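Local coordinates for geranylgeranyl pyrophosphate synthase (Corynebacterium glutamicum, PDB 3LMD) that makes geranylgeranyl pyrophosphate, as an all-helical trans-isoprenyl diphosphate synthase of the FPP/GGPP synthase family that depends on magnesium, at the interface of chains A and B. Numbering follows the deposited sequence. Chains: chain A/B, Geranylgeranyl pyrophosphate synthase.

The interface of chains A and B. Residues chain A 59, 61-62, 141, 145; chain B 170, 173-174, 177.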
# COMPACT_ATOMS: atom_id res chain seq x y z
N GLU A 59 -9.80 0.16 14.27
CA GLU A 59 -11.12 0.70 14.65
C GLU A 59 -12.24 -0.20 14.14
O GLU A 59 -12.15 -0.77 13.06
CB GLU A 59 -11.30 2.12 14.08
CG GLU A 59 -10.30 3.12 14.67
CD GLU A 59 -10.70 3.56 16.07
OE1 GLU A 59 -11.84 3.30 16.48
OE2 GLU A 59 -9.86 4.14 16.77
N PHE A 61 -15.08 0.24 12.71
CA PHE A 61 -15.68 0.50 11.39
C PHE A 61 -14.76 0.03 10.28
O PHE A 61 -15.20 -0.35 9.20
CB PHE A 61 -16.03 2.01 11.23
CG PHE A 61 -14.84 2.94 11.43
CD1 PHE A 61 -13.90 3.13 10.41
CD2 PHE A 61 -14.67 3.61 12.63
CE1 PHE A 61 -12.79 3.96 10.61
CE2 PHE A 61 -13.56 4.44 12.84
CZ PHE A 61 -12.62 4.62 11.81
N LEU A 62 -13.45 0.06 10.54
CA LEU A 62 -12.48 -0.48 9.60
C LEU A 62 -12.40 -2.01 9.67
O LEU A 62 -12.41 -2.71 8.63
CB LEU A 62 -11.10 0.15 9.88
CG LEU A 62 -9.97 -0.34 8.98
CD1 LEU A 62 -8.91 0.72 8.78
CD2 LEU A 62 -9.35 -1.56 9.65
N LEU A 141 -8.62 0.66 0.59
CA LEU A 141 -8.23 0.95 1.96
C LEU A 141 -8.01 -0.33 2.77
O LEU A 141 -7.12 -0.36 3.64
CB LEU A 141 -9.24 1.87 2.66
CG LEU A 141 -9.31 3.28 2.03
CD1 LEU A 141 -10.35 4.13 2.77
CD2 LEU A 141 -7.96 3.96 2.05
N ILE A 145 -4.52 -1.01 4.80
CA ILE A 145 -4.37 -1.23 6.23
C ILE A 145 -3.67 -2.58 6.42
O ILE A 145 -2.89 -2.75 7.37
CB ILE A 145 -5.72 -1.16 7.04
CG1 ILE A 145 -5.44 -1.11 8.55
CG2 ILE A 145 -6.67 -2.37 6.72
CD1 ILE A 145 -4.96 0.27 9.05
N GLY B 170 -0.91 3.19 9.34
CA GLY B 170 -2.19 2.61 9.83
C GLY B 170 -3.19 3.70 10.23
O GLY B 170 -4.38 3.64 9.90
N VAL B 173 -4.49 5.54 7.08
CA VAL B 173 -5.47 4.72 6.37
C VAL B 173 -6.78 4.72 7.17
O VAL B 173 -7.87 4.76 6.60
CB VAL B 173 -4.97 3.26 6.18
CG1 VAL B 173 -6.11 2.41 5.62
CG2 VAL B 173 -3.77 3.24 5.18
N THR B 174 -6.66 4.69 8.49
CA THR B 174 -7.85 4.70 9.37
C THR B 174 -8.61 6.01 9.14
O THR B 174 -9.83 6.00 9.03
CB THR B 174 -7.47 4.50 10.85
OG1 THR B 174 -6.86 3.22 11.01
CG2 THR B 174 -8.71 4.61 11.80
N MET B 177 -10.53 5.85 5.87
CA MET B 177 -11.71 4.96 6.02
C MET B 177 -12.77 5.65 6.87
O MET B 177 -13.95 5.56 6.57
CB MET B 177 -11.30 3.62 6.71
CG MET B 177 -12.43 2.56 6.69
SD MET B 177 -12.77 1.88 5.01
CE MET B 177 -11.55 0.59 5.03
O HOH W 1 -7.53 1.44 12.87
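A:Leu141 and B:Met177 meet at the apolar centre of this patch, part of a two-fold helical interface, probably the dimer interface usual in this family. The methionine has CG anti to its backbone N (chi1 -171°), then bends at chi2 and chi3. Its terminal methyl CE thereby reaches CB of A:Leu141 at 3.5 Å. The leucine answers with a methyl: CD1 of A:Leu141 lies 3.5 Å from the backbone N of B:Met177. One helical turn further along, A:Ile145 packs its CB on methyl CG1 of B:Val173. CD1 of A:Ile145 sits on B:Gly170, 3.7 Å from the glycine CA, where no side chain intervenes.

On the other flank, A:Phe61 and B:Met177 pass each other in opposite directions; ring atom CD1 of A:Phe61 lies 4.0 Å from CG of B:Met177. The carbonyl O of B:Thr174 lies at the edge of this ring, in its plane.

B:Thr174 marks the change to the polar rim. Its methyl CG2 touches A:Glu59 CG at 3.6 Å, the two side chains crossing at about a right angle. A:Leu62 also crosses the threonine at about a right angle, with methyl CD1 of A:Leu62 3.9 Å from B:Thr174 OG1. This hydroxyl donates a hydrogen bond to B:Gly170 O within its own helix, from above the carbonyl plane. No direct polar bond crosses this patch; water 1 links the chains instead, 2.7 Å from B:Thr174 OG1 and 3.0 Å from the backbone N of A:Glu59.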